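Local coordinates for Thiol:disulfide interchange protein DsbA (Neisseria meningitidis MC58, PDB 3HZ8), which probably acts as a periplasmic thiol:disulfide oxidoreductase of the DsbA family, exchanging its redox-active disulfide with cysteine thiols of partner proteins, at residues Q102-Q107 and K113-E118; V158-K163 and D183-E188. The protein carries 1 engineered substitution. One frame throughout, in Å; residues are numbered along the deposited sequence. Where two conformers were deposited one is given.

In the fold
The first half of the chain supplies the thioredoxin core strands 26-32 and 57-63, then runs into the helical insertion of DsbA proteins. Contact 1 lies there: the turn leaving helix 88-101 folds against the next helix, 109-118, so the loop it closes is short, with five residues between the segments. After helices 124-132 and 134-149 the chain returns to the sheet, and contact 2 closes a wider loop that takes in strand 164-166 and the first part of helix 171-191, tying the end of strand 157-160 to that helix. The two follow in series without nesting, their centres about 36 Å apart on opposite sides of the chain's centre.

Contact 1: residues Q102-Q107 and K113-E118; sequences QKIKLQ and KKWLGE
Leu106 and Ile104 lean on the indole of Trp115 in the helical subdomain inserted into the thioredoxin fold of DsbA proteins. They belong to the connection between helices 88-101 and 109-118, and Trp115 turns back from the second helix to meet them. The tight part lies over the indole face. Leu106 CD2 makes a CH-pi contact with the five-membered ring of Trp115, 4.0 Å from its centroid and 29° off the ring normal, displaced toward the rim. The same methyl comes within 3.7 Å of Trp115 CG and also reaches CB, so it sits at the root of the indole. Trp115 swings its ring to this side because CG is anti to the backbone N (chi1 -174°), and the ring also touches Ile95 and Ala98 of helix 88-101. Leu106, which is buried, rests in addition on Met99 and Leu112. A backbone hydrogen bond between Ile104 and Ala98 keeps the loop close to the helix it has just left, past the positive phi of Lys103.

No hydrogen bond spans the two segments, and the outer side is polar and looser. Exposed Lys114 and Glu118, one helical turn apart, form a salt bridge there, with NZ 2.7 Å from OE2 on its syn lone pair. Gln102 is also exposed, and its NE2 is hydrogen-bonded to Asp97 OD1 of helix 88-101. Partly exposed Ile104 crosses the indole at about a right angle and meets its pyrrole part obliquely, its CD1 lying 3.8 Å from Trp115 NE1.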
# COMPACT_ATOMS: atom_id res chain seq x y z
N GLN A 102 -10.06 16.96 -5.04
CA GLN A 102 -9.65 18.35 -5.31
C GLN A 102 -8.92 18.55 -6.66
O GLN A 102 -8.82 19.68 -7.14
CB GLN A 102 -8.78 18.90 -4.17
CG GLN A 102 -9.41 18.90 -2.75
CD GLN A 102 -8.39 19.30 -1.67
OE1 GLN A 102 -7.67 20.28 -1.83
NE2 GLN A 102 -8.33 18.54 -0.58
N LYS A 103 -8.42 17.47 -7.25
CA LYS A 103 -7.66 17.53 -8.51
C LYS A 103 -6.35 18.33 -8.43
O LYS A 103 -5.91 18.92 -9.42
CB LYS A 103 -8.54 18.02 -9.68
CG LYS A 103 -9.22 16.93 -10.49
CD LYS A 103 -10.57 16.52 -9.93
CE LYS A 103 -11.34 15.71 -10.96
NZ LYS A 103 -12.67 15.22 -10.48
N ILE A 104 -5.72 18.33 -7.26
CA ILE A 104 -4.42 18.99 -7.08
C ILE A 104 -3.30 18.17 -7.72
O ILE A 104 -3.28 16.94 -7.60
CB ILE A 104 -4.10 19.23 -5.59
CG1 ILE A 104 -5.20 20.05 -4.93
CG2 ILE A 104 -2.76 19.96 -5.44
CD1 ILE A 104 -5.00 20.20 -3.46
N LYS A 105 -2.37 18.86 -8.38
CA LYS A 105 -1.27 18.18 -9.06
C LYS A 105 -0.09 17.90 -8.12
O LYS A 105 1.00 18.46 -8.27
CB LYS A 105 -0.84 18.94 -10.30
CG LYS A 105 -1.94 18.96 -11.35
CD LYS A 105 -1.62 19.91 -12.48
CE LYS A 105 -2.79 20.01 -13.45
NZ LYS A 105 -3.03 18.71 -14.14
N LEU A 106 -0.33 17.00 -7.18
CA LEU A 106 0.71 16.61 -6.24
C LEU A 106 1.89 15.87 -6.89
O LEU A 106 2.92 15.67 -6.25
CB LEU A 106 0.12 15.81 -5.06
CG LEU A 106 -0.92 16.50 -4.17
CD1 LEU A 106 -1.36 15.54 -3.07
CD2 LEU A 106 -0.38 17.80 -3.58
N GLN A 107 1.74 15.46 -8.15
CA GLN A 107 2.87 14.84 -8.87
C GLN A 107 3.93 15.86 -9.29
O GLN A 107 5.02 15.48 -9.76
CB GLN A 107 2.38 14.04 -10.09
CG GLN A 107 1.77 14.88 -11.21
CD GLN A 107 0.28 15.12 -11.05
OE1 GLN A 107 -0.26 15.10 -9.95
NE2 GLN A 107 -0.40 15.35 -12.17
N LYS A 113 5.33 20.33 -2.51
CA LYS A 113 6.07 20.85 -1.36
C LYS A 113 5.31 21.96 -0.63
O LYS A 113 5.28 21.99 0.61
CB LYS A 113 7.48 21.31 -1.75
CG LYS A 113 8.38 20.12 -2.17
CD LYS A 113 9.81 20.55 -2.53
CE LYS A 113 9.83 21.33 -3.84
NZ LYS A 113 11.16 21.25 -4.55
N LYS A 114 4.68 22.86 -1.38
CA LYS A 114 3.84 23.90 -0.80
C LYS A 114 2.66 23.28 -0.05
O LYS A 114 2.38 23.66 1.09
CB LYS A 114 3.34 24.88 -1.88
CG LYS A 114 2.34 25.93 -1.40
CD LYS A 114 1.64 26.62 -2.57
CE LYS A 114 0.63 27.66 -2.12
NZ LYS A 114 -0.59 27.06 -1.49
N TRP A 115 1.99 22.32 -0.69
CA TRP A 115 0.86 21.62 -0.08
C TRP A 115 1.26 20.93 1.23
O TRP A 115 0.58 21.06 2.26
CB TRP A 115 0.27 20.62 -1.09
CG TRP A 115 -0.99 19.95 -0.61
CD1 TRP A 115 -2.27 20.43 -0.71
CD2 TRP A 115 -1.09 18.67 0.03
NE1 TRP A 115 -3.15 19.53 -0.16
CE2 TRP A 115 -2.46 18.45 0.30
CE3 TRP A 115 -0.16 17.70 0.40
CZ2 TRP A 115 -2.91 17.28 0.92
CZ3 TRP A 115 -0.62 16.54 1.03
CH2 TRP A 115 -1.98 16.34 1.29
N LEU A 116 2.37 20.20 1.20
CA LEU A 116 2.83 19.50 2.40
C LEU A 116 3.10 20.48 3.55
O LEU A 116 2.71 20.22 4.69
CB LEU A 116 4.08 18.67 2.12
CG LEU A 116 3.87 17.34 1.41
CD1 LEU A 116 5.25 16.71 1.14
CD2 LEU A 116 3.00 16.41 2.26
N GLY A 117 3.76 21.59 3.24
CA GLY A 117 4.07 22.59 4.26
C GLY A 117 2.85 23.13 4.99
O GLY A 117 2.95 23.54 6.14
N GLU A 118 1.70 23.11 4.31
CA GLU A 118 0.43 23.62 4.83
C GLU A 118 -0.42 22.60 5.60
O GLU A 118 -1.38 23.00 6.23
CB GLU A 118 -0.41 24.20 3.70
CG GLU A 118 0.21 25.43 3.06
CD GLU A 118 -0.29 25.71 1.65
OE1 GLU A 118 -1.16 24.95 1.14
OE2 GLU A 118 0.19 26.68 1.06

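Contact 2: residues V158-K163 and D183-E188; sequences VIVGGK and DKVREE
Glu188 OE1, on the C-terminal helix 171-191, is hydrogen-bonded to the hydroxyl OH of Tyr164 and also faces the side chain of Lys163. This polar rim borders the place where the helix packs on a beta-hairpin of the thioredoxin fold, strands 157-160 and 164-166. Lys163 NZ stops 4.5 Å from Glu188 OE1, too far for a salt bridge, so any attraction between the two charges is probably weak and Tyr164 is the firmer partner. The aliphatic part of Lys163 runs beside the carboxylate, its CD 4.3 Å from Glu188 OE1.

Inward from the rim the contact is apolar, and Val185 carries it. Its methyls bear on the hairpin turn, where Gly161 and Gly162 both have positive phi and angles close to those of a type I' turn. Lys163 N closes this turn with a 3.2 Å hydrogen bond to Val160 O. With no side chain on Gly161, helix and turn approach closely, the CA atoms of Gly161 and Val185 being 5.9 Å apart. Val160, also buried, meets Val185 more loosely, methyl against methyl, with CG1 4.3 Å from CG2, and on its own account touches Leu181 one turn earlier on the helix. Val185 also touches Val26 and Tyr164, on the two strands that flank strand 157-160, and with Val160 spans three strands of the sheet. Its chi1 of 167° places CG1 anti to the backbone N and CG2 beside that N, and both methyls face Gly161: CG1 lies 4.1 Å from Gly161 CA, and CG2 approaches that same CA to 3.8 Å.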
# COMPACT_ATOMS: atom_id res chain seq x y z
N VAL A 158 -3.80 -6.41 -3.80
CA VAL A 158 -3.41 -6.80 -2.45
C VAL A 158 -2.88 -8.21 -2.49
O VAL A 158 -3.53 -9.10 -3.03
CB VAL A 158 -4.60 -6.69 -1.45
CG1 VAL A 158 -4.20 -7.23 -0.05
CG2 VAL A 158 -5.08 -5.24 -1.35
N ILE A 159 -1.68 -8.39 -1.91
CA ILE A 159 -1.01 -9.67 -1.87
C ILE A 159 -0.68 -10.05 -0.42
O ILE A 159 -0.12 -9.25 0.33
CB ILE A 159 0.25 -9.63 -2.75
CG1 ILE A 159 -0.15 -9.55 -4.23
CG2 ILE A 159 1.15 -10.83 -2.49
CD1 ILE A 159 0.83 -8.82 -5.11
N VAL A 160 -1.04 -11.27 -0.02
CA VAL A 160 -0.81 -11.74 1.34
C VAL A 160 0.31 -12.76 1.37
O VAL A 160 0.36 -13.65 0.54
CB VAL A 160 -2.10 -12.34 1.96
CG1 VAL A 160 -1.88 -12.77 3.40
CG2 VAL A 160 -3.23 -11.31 1.87
N GLY A 161 1.22 -12.62 2.33
CA GLY A 161 2.28 -13.62 2.48
C GLY A 161 3.24 -13.69 1.32
O GLY A 161 3.87 -14.73 1.10
N GLY A 162 3.33 -12.60 0.55
CA GLY A 162 4.19 -12.54 -0.63
C GLY A 162 3.70 -13.31 -1.85
O GLY A 162 4.27 -13.18 -2.94
N LYS A 163 2.65 -14.12 -1.70
CA LYS A 163 2.30 -15.05 -2.79
C LYS A 163 0.82 -15.17 -3.17
O LYS A 163 0.52 -15.71 -4.22
CB LYS A 163 2.84 -16.45 -2.48
CG LYS A 163 2.20 -17.10 -1.26
CD LYS A 163 2.80 -18.46 -0.89
CE LYS A 163 2.65 -19.50 -2.01
NZ LYS A 163 3.27 -20.84 -1.64
N ASP A 183 -4.19 -16.78 7.78
CA ASP A 183 -4.16 -18.05 8.50
C ASP A 183 -3.44 -19.13 7.67
O ASP A 183 -2.62 -19.89 8.19
CB ASP A 183 -5.58 -18.49 8.89
CG ASP A 183 -5.62 -19.88 9.51
OD1 ASP A 183 -5.13 -20.05 10.64
OD2 ASP A 183 -6.13 -20.80 8.85
N LYS A 184 -3.73 -19.18 6.36
CA LYS A 184 -3.09 -20.14 5.46
C LYS A 184 -1.57 -19.96 5.49
O LYS A 184 -0.82 -20.94 5.65
CB LYS A 184 -3.64 -19.99 4.03
CG LYS A 184 -3.11 -21.00 3.02
CD LYS A 184 -3.77 -20.77 1.66
CE LYS A 184 -3.24 -21.71 0.59
NZ LYS A 184 -3.62 -23.14 0.82
N VAL A 185 -1.12 -18.71 5.35
CA VAL A 185 0.30 -18.34 5.43
C VAL A 185 0.92 -18.69 6.79
O VAL A 185 1.97 -19.33 6.84
CB VAL A 185 0.49 -16.82 5.15
CG1 VAL A 185 1.90 -16.35 5.53
CG2 VAL A 185 0.20 -16.52 3.69
N ARG A 186 0.27 -18.25 7.86
CA ARG A 186 0.75 -18.43 9.23
C ARG A 186 1.08 -19.90 9.46
O ARG A 186 2.15 -20.23 9.98
CB ARG A 186 -0.32 -17.96 10.22
CG ARG A 186 0.13 -17.81 11.66
CD ARG A 186 -1.01 -17.27 12.52
NE ARG A 186 -1.19 -15.82 12.40
CZ ARG A 186 -2.23 -15.22 11.84
NH1 ARG A 186 -3.24 -15.93 11.33
NH2 ARG A 186 -2.28 -13.90 11.80
N GLU A 187 0.18 -20.78 9.03
CA GLU A 187 0.35 -22.20 9.26
C GLU A 187 1.24 -22.92 8.23
O GLU A 187 1.84 -23.95 8.55
CB GLU A 187 -1.01 -22.88 9.42
CG GLU A 187 -1.85 -22.30 10.58
CD GLU A 187 -1.11 -22.20 11.92
OE1 GLU A 187 -0.08 -22.90 12.12
OE2 GLU A 187 -1.56 -21.42 12.80
N GLU A 188 1.34 -22.36 7.03
CA GLU A 188 2.32 -22.81 6.04
C GLU A 188 3.74 -22.56 6.53
O GLU A 188 4.59 -23.45 6.48
CB GLU A 188 2.14 -22.07 4.71
CG GLU A 188 1.03 -22.61 3.85
CD GLU A 188 0.96 -21.94 2.49
OE1 GLU A 188 1.28 -20.74 2.37
OE2 GLU A 188 0.56 -22.64 1.53